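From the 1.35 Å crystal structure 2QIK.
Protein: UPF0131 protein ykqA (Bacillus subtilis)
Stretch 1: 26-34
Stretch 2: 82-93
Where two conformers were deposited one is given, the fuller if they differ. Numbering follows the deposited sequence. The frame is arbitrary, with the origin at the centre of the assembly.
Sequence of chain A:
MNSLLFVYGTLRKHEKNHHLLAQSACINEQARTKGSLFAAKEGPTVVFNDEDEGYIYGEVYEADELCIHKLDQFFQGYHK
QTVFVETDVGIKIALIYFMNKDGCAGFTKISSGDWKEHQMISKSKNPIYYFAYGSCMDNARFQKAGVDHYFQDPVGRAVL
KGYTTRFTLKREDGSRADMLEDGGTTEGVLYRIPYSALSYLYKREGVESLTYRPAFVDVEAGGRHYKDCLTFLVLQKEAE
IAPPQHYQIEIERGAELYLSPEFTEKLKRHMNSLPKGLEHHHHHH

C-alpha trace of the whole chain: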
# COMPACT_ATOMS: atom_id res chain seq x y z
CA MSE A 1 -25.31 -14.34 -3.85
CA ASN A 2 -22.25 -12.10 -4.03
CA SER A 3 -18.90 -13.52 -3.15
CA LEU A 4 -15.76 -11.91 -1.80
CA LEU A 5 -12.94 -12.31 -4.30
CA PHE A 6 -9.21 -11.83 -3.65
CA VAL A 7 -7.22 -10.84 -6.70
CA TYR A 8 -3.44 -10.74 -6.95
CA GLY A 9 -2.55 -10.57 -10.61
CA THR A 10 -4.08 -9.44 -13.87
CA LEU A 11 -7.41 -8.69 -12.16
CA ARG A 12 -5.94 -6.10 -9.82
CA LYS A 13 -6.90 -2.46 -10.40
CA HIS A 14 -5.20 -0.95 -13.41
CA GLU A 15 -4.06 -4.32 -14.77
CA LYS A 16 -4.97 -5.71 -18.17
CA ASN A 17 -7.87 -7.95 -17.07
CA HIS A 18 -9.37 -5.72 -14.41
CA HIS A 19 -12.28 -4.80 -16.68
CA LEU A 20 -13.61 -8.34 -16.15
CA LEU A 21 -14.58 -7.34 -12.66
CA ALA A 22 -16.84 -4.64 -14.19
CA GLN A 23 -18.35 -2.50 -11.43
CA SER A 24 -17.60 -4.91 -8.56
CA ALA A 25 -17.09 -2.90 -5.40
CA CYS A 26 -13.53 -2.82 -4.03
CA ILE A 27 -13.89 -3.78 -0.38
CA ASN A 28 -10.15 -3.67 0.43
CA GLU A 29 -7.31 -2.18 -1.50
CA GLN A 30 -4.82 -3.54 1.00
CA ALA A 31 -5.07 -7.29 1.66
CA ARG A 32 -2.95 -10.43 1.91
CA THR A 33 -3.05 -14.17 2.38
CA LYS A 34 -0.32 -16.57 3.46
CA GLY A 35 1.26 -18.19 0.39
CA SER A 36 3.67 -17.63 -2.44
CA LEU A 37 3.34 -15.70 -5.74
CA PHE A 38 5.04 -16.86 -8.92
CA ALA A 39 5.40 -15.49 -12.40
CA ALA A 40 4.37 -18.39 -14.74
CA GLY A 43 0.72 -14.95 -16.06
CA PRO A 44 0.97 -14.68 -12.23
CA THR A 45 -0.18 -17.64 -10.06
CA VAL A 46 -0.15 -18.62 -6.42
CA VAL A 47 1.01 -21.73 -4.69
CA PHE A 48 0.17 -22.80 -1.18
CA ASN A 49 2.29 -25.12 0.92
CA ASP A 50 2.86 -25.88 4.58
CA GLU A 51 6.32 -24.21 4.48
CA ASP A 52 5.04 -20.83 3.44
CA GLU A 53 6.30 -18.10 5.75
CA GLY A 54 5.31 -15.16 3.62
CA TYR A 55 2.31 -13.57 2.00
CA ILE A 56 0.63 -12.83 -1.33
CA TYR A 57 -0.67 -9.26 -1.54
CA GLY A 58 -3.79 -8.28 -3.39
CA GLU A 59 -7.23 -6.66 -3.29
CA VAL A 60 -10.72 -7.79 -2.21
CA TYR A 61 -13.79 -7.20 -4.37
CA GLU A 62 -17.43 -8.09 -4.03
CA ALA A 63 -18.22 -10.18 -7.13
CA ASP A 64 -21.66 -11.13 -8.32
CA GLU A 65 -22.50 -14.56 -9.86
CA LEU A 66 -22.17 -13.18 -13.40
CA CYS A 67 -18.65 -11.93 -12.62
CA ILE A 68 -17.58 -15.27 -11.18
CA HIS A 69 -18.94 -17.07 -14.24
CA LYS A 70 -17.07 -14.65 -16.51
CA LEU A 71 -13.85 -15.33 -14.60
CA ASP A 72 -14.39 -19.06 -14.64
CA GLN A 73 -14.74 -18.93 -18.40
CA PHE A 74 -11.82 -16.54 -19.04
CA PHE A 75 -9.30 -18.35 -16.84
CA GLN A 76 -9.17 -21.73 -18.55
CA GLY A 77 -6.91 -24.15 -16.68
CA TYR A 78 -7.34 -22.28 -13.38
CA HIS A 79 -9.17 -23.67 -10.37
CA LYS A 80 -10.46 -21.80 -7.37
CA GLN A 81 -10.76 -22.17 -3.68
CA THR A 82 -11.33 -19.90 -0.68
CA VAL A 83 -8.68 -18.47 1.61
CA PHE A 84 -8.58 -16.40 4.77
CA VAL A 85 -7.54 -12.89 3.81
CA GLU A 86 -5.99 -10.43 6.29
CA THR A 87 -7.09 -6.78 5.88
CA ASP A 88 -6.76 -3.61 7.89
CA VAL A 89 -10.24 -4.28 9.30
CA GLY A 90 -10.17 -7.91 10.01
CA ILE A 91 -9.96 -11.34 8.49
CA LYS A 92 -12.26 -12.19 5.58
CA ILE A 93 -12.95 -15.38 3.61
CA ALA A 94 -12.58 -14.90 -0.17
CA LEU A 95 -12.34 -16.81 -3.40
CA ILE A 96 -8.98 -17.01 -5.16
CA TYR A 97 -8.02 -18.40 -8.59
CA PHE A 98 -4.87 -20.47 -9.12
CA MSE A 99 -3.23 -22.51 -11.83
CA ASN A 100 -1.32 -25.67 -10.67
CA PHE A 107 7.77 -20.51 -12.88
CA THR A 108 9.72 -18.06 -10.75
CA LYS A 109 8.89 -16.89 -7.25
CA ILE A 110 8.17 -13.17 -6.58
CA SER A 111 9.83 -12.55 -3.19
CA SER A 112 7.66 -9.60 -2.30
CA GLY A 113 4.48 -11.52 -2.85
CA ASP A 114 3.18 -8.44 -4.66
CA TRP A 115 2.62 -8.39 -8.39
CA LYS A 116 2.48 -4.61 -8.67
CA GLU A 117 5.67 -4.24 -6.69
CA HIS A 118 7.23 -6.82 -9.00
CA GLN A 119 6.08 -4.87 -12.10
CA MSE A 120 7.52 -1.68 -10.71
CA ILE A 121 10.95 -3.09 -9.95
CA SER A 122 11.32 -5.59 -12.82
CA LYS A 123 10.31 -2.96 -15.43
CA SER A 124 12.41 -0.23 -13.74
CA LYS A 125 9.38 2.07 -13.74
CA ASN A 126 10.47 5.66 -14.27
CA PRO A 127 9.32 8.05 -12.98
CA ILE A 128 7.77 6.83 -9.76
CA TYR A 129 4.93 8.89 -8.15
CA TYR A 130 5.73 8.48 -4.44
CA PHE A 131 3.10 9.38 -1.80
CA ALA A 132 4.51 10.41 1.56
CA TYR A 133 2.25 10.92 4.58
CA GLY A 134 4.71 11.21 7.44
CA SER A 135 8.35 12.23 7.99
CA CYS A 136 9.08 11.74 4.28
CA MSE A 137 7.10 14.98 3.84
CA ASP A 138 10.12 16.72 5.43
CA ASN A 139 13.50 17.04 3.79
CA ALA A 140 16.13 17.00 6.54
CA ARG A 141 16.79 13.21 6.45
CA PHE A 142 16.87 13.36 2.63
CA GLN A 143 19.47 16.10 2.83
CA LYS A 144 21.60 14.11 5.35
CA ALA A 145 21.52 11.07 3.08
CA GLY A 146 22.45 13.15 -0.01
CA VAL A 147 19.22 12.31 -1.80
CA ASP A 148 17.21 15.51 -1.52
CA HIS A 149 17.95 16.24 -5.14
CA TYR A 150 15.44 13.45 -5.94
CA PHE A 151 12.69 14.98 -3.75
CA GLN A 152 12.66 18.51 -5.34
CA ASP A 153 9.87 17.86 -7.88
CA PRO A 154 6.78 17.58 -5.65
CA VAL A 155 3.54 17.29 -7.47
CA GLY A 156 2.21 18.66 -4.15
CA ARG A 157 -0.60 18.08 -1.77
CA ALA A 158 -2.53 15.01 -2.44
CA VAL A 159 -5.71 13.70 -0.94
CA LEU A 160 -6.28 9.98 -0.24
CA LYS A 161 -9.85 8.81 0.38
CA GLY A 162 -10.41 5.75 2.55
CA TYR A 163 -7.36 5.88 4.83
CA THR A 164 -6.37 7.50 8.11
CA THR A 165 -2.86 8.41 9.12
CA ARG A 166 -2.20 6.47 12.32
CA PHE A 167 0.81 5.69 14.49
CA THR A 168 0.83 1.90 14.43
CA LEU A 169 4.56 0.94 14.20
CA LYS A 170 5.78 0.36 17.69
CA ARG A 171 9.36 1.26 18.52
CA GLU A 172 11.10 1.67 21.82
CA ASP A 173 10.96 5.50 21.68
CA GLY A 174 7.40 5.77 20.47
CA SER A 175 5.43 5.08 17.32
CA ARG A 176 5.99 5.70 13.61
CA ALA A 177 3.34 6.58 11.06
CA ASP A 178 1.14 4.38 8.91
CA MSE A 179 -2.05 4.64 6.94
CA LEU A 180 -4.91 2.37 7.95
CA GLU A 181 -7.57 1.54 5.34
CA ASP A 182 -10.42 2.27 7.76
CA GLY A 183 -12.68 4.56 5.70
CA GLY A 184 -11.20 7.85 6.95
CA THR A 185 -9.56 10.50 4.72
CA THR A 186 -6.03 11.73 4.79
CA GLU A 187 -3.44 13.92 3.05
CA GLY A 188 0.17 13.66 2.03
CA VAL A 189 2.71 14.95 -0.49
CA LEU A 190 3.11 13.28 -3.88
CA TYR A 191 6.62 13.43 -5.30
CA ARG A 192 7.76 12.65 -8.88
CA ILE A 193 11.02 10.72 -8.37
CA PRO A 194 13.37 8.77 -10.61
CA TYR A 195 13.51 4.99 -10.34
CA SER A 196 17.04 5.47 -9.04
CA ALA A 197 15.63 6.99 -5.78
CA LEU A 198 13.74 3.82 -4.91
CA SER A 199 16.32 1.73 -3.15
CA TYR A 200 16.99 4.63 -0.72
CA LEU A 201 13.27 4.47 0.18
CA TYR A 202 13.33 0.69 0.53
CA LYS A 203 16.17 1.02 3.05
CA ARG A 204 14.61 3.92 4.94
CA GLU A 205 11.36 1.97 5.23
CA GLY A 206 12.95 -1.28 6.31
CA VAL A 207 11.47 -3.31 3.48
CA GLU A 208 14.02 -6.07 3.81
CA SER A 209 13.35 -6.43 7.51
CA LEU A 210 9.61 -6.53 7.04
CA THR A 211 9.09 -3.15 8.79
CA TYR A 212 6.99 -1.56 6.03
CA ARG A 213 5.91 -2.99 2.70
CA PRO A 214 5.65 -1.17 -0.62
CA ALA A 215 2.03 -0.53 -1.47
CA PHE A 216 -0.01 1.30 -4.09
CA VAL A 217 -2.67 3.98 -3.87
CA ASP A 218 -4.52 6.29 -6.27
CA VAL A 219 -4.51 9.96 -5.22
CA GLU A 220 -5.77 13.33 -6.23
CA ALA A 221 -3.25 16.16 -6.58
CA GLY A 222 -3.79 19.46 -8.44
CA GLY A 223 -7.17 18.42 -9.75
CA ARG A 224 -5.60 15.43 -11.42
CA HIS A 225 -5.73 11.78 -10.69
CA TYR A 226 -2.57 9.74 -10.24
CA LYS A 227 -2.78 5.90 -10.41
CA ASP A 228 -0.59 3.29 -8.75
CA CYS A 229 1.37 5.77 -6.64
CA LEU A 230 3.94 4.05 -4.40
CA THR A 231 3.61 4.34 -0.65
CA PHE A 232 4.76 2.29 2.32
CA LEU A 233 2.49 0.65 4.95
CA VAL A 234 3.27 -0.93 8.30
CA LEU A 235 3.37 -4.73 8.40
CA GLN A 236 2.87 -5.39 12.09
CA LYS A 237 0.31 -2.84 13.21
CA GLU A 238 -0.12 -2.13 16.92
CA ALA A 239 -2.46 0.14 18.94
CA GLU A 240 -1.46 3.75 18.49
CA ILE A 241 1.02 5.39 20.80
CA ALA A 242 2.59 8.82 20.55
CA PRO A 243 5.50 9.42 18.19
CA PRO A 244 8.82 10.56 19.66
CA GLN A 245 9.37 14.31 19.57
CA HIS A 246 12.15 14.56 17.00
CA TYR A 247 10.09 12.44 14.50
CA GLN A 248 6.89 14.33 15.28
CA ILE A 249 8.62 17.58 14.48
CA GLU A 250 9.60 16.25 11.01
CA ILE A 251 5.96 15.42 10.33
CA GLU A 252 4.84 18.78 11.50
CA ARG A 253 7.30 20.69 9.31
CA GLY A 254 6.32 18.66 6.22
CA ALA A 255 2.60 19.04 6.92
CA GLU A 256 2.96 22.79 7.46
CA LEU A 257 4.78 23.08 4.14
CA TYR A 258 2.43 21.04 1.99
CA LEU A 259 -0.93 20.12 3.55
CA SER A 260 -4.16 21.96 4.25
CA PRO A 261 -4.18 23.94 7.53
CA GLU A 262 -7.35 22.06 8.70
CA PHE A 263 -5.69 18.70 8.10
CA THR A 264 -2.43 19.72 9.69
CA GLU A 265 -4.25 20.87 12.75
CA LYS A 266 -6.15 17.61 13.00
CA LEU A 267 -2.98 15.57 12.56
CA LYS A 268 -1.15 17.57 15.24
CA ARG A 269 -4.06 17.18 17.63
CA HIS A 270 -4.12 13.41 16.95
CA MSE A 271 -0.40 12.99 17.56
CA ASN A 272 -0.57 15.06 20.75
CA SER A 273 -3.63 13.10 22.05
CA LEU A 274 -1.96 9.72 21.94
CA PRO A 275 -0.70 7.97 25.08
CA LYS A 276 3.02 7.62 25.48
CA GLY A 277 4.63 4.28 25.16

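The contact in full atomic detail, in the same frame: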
# COMPACT_ATOMS: atom_id res chain seq x y z
N CYS A 26 -14.79 -2.49 -4.70
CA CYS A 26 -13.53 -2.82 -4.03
C CYS A 26 -13.77 -2.66 -2.52
O CYS A 26 -14.09 -1.55 -2.04
CB CYS A 26 -12.39 -1.92 -4.49
SG CYS A 26 -10.85 -2.33 -3.69
N ILE A 27 -13.71 -3.78 -1.81
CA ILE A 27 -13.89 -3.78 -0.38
C ILE A 27 -12.56 -3.44 0.37
O ILE A 27 -12.58 -2.76 1.38
CB ILE A 27 -14.47 -5.13 0.05
CG1 ILE A 27 -15.72 -5.53 -0.76
CG2 ILE A 27 -14.79 -5.10 1.57
CD1 ILE A 27 -16.81 -4.43 -0.69
N ASN A 28 -11.45 -3.97 -0.13
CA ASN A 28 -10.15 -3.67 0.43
C ASN A 28 -9.12 -3.54 -0.65
O ASN A 28 -8.87 -4.46 -1.41
CB ASN A 28 -9.70 -4.77 1.38
CG ASN A 28 -10.59 -4.94 2.58
OD1 ASN A 28 -10.40 -4.24 3.62
ND2 ASN A 28 -11.52 -5.79 2.47
N GLU A 29 -8.46 -2.40 -0.66
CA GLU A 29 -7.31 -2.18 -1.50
C GLU A 29 -6.05 -2.82 -0.96
O GLU A 29 -5.11 -3.11 -1.74
CB GLU A 29 -7.02 -0.64 -1.66
CG GLU A 29 -8.17 0.13 -2.27
CD GLU A 29 -7.98 1.64 -2.25
OE1 GLU A 29 -8.92 2.33 -2.57
OE2 GLU A 29 -6.87 2.12 -1.99
N GLN A 30 -6.01 -3.02 0.34
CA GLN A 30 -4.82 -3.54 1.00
C GLN A 30 -5.22 -4.87 1.64
O GLN A 30 -6.10 -4.94 2.50
CB GLN A 30 -4.28 -2.60 2.06
CG GLN A 30 -4.02 -1.17 1.52
CD GLN A 30 -3.11 -1.11 0.32
OE1 GLN A 30 -2.27 -1.98 0.10
NE2 GLN A 30 -3.25 -0.00 -0.46
N ALA A 31 -4.66 -5.97 1.19
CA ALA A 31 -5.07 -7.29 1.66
C ALA A 31 -3.96 -8.30 1.38
O ALA A 31 -3.14 -8.08 0.48
CB ALA A 31 -6.36 -7.74 0.98
N ARG A 32 -3.96 -9.39 2.11
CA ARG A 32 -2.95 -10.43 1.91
C ARG A 32 -3.48 -11.77 2.39
O ARG A 32 -4.37 -11.87 3.21
CB ARG A 32 -1.60 -10.08 2.63
CG ARG A 32 -1.64 -10.20 4.12
CD ARG A 32 -0.35 -9.76 4.75
NE ARG A 32 -0.29 -10.10 6.14
CZ ARG A 32 0.76 -9.89 6.91
NH1 ARG A 32 1.84 -9.33 6.43
NH2 ARG A 32 0.72 -10.32 8.14
N THR A 33 -2.82 -12.80 1.90
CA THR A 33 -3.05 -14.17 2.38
C THR A 33 -1.73 -14.92 2.38
O THR A 33 -0.89 -14.72 1.52
CB THR A 33 -4.12 -14.86 1.55
OG1 THR A 33 -4.65 -16.00 2.21
CG2 THR A 33 -3.71 -15.23 0.16
N LYS A 34 -1.56 -15.84 3.32
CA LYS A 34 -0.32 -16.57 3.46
C LYS A 34 -0.16 -17.52 2.24
O LYS A 34 -1.08 -18.30 1.93
CB LYS A 34 -0.26 -17.35 4.77
CG LYS A 34 1.05 -18.12 4.90
CD LYS A 34 1.39 -18.51 6.32
CE LYS A 34 1.94 -17.39 7.20
NZ LYS A 34 2.01 -17.78 8.59
N THR A 82 -11.31 -21.05 -1.57
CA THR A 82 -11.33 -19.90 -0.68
C THR A 82 -10.09 -19.88 0.19
O THR A 82 -9.45 -20.94 0.44
CB THR A 82 -12.56 -19.79 0.19
OG1 THR A 82 -12.73 -21.00 0.98
CG2 THR A 82 -13.81 -19.70 -0.64
N VAL A 83 -9.73 -18.70 0.67
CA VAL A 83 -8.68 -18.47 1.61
C VAL A 83 -9.12 -17.45 2.66
O VAL A 83 -10.03 -16.64 2.40
CB VAL A 83 -7.38 -17.98 0.96
CG1 VAL A 83 -6.66 -19.09 0.15
CG2 VAL A 83 -7.61 -16.80 0.07
N PHE A 84 -8.48 -17.47 3.80
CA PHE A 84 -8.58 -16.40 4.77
C PHE A 84 -7.66 -15.27 4.39
O PHE A 84 -6.47 -15.49 4.19
CB PHE A 84 -8.20 -16.87 6.17
CG PHE A 84 -9.19 -17.75 6.85
CD1 PHE A 84 -10.28 -17.25 7.40
CD2 PHE A 84 -8.95 -19.09 6.97
CE1 PHE A 84 -11.20 -18.10 8.06
CE2 PHE A 84 -9.89 -19.92 7.57
CZ PHE A 84 -10.99 -19.46 8.08
N VAL A 85 -8.24 -14.10 4.24
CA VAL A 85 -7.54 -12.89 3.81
C VAL A 85 -7.44 -11.88 4.99
O VAL A 85 -8.46 -11.53 5.59
CB VAL A 85 -8.28 -12.25 2.65
CG1 VAL A 85 -7.60 -10.94 2.23
CG2 VAL A 85 -8.35 -13.15 1.49
N GLU A 86 -6.23 -11.42 5.27
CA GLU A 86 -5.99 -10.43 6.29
C GLU A 86 -6.13 -9.04 5.66
O GLU A 86 -5.58 -8.76 4.59
CB GLU A 86 -4.57 -10.58 6.85
CG GLU A 86 -4.27 -11.89 7.61
CD GLU A 86 -2.81 -12.22 7.92
OE1 GLU A 86 -2.06 -11.30 8.03
OE2 GLU A 86 -2.45 -13.45 8.23
N THR A 87 -6.86 -8.16 6.30
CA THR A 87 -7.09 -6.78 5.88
C THR A 87 -6.89 -5.85 7.03
O THR A 87 -6.75 -6.30 8.18
CB THR A 87 -8.47 -6.56 5.28
OG1 THR A 87 -9.47 -6.39 6.32
CG2 THR A 87 -8.90 -7.70 4.30
N ASP A 88 -6.92 -4.55 6.77
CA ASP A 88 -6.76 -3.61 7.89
C ASP A 88 -7.94 -3.62 8.85
O ASP A 88 -7.81 -3.01 9.93
CB ASP A 88 -6.54 -2.21 7.36
CG ASP A 88 -5.19 -1.99 6.75
OD1 ASP A 88 -4.37 -2.92 6.66
OD2 ASP A 88 -4.93 -0.85 6.30
N VAL A 89 -9.08 -4.22 8.47
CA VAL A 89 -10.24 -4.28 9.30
C VAL A 89 -10.76 -5.69 9.56
O VAL A 89 -11.90 -5.93 10.05
CB VAL A 89 -11.32 -3.41 8.74
CG1 VAL A 89 -10.93 -1.96 8.67
CG2 VAL A 89 -11.81 -3.93 7.35
N GLY A 90 -9.86 -6.57 9.68
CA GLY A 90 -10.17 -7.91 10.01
C GLY A 90 -9.90 -8.93 8.95
O GLY A 90 -9.52 -8.66 7.86
N ILE A 91 -10.19 -10.18 9.33
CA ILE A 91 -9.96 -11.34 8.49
C ILE A 91 -11.21 -11.68 7.79
O ILE A 91 -12.26 -11.78 8.43
CB ILE A 91 -9.27 -12.45 9.35
CG1 ILE A 91 -7.90 -11.79 9.77
CG2 ILE A 91 -9.04 -13.65 8.53
CD1 ILE A 91 -6.96 -12.58 10.60
N LYS A 92 -11.13 -11.96 6.48
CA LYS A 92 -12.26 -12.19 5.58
C LYS A 92 -12.05 -13.51 4.86
O LYS A 92 -10.93 -13.83 4.51
CB LYS A 92 -12.32 -11.05 4.52
CG LYS A 92 -12.56 -9.70 5.11
CD LYS A 92 -12.93 -8.70 4.07
CE LYS A 92 -13.20 -7.28 4.69
NZ LYS A 92 -14.46 -7.16 5.47
N ILE A 93 -13.09 -14.20 4.45
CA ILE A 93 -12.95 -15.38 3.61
C ILE A 93 -13.29 -14.94 2.17
O ILE A 93 -14.30 -14.34 1.90
CB ILE A 93 -13.86 -16.53 4.08
CG1 ILE A 93 -13.46 -16.99 5.48
CG2 ILE A 93 -13.85 -17.64 3.13
CD1 ILE A 93 -14.34 -17.99 6.11
O HOH W 1 -7.47 -3.37 4.18
O HOH W 2 -3.60 -15.44 5.40

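This is a short antiparallel strand pairing, in which one hydrogen-bonded residue pair is reinforced by a salt bridge, a threonine hydroxyl and two waters, while buried Asn28, near the corner in the chain, packs against the adjoining hairpin. The strand that includes Arg32 and Thr33 runs against 82-87 at 137° between their directions, well short of the ideal 180°, and the two stretches together bury 521 Å².

The centre is Arg32 opposite Glu86. Arg32 N donates to Glu86 O at 3.0 Å, and Glu86 N donates to Arg32 O at 2.8 Å, closing the small ring of a hydrogen-bonded antiparallel pair. CA-H...O contacts flank it, from Ala31 CA to Glu86 O at 3.3 Å and from Val85 CA to Arg32 O at 3.4 Å. Because paired residues put their side chains on the same face of a sheet, the backbone register also sets up the charges: Arg32, p at chi1 and extended beyond, and Glu86, m then t, bring their ends together. Glu86 OE1 lies at the edge of the guanidinium, near its plane, and takes hydrogen bonds from Arg32 NE and Arg32 NH2, each at 2.9 Å. Long, flexible side chains suit this partly exposed face, where the salt bridge lies over the backbone bonds.

On the face bearing Ala31, the contact is apolar and buried. Ala31 CB meets Val85 CG1 at 3.7 Å, a small methyl against a branched side chain, both buried.

Further along, the main chains are joined by other means. Thr33 OG1 donates to Phe84 O at 2.7 Å, a hydroxyl on a short side chain reaching a carbonyl of the neighbouring strand, and Thr33 OG1 also lies 3.6 Å from Val83 CB. Water 2 accepts from Lys34 N at 2.9 Å and donates to the same Phe84 O at 3.1 Å. At the other end water 1 bridges in the same manner, donating to Gln30 O at 2.7 Å and accepting from Asp88 N at 2.9 Å.

Stretch 2 is itself a tight hairpin. Thr87 OG1 accepts from Val89 N at 3.1 Å and donates to Gly90 O at 2.7 Å, tying down the turn; Gly90 has backbone angles at which a CB would jam against the preceding carbonyl. The CA-to-CB bond of buried Asn28 points toward this hairpin, and Asn28 OD1 lies 3.4 Å from Thr87 CB and Asn28 ND2 3.2 Å from Lys92 CE. The packing has a price, since Asn28 ND2 is buried without a polar partner.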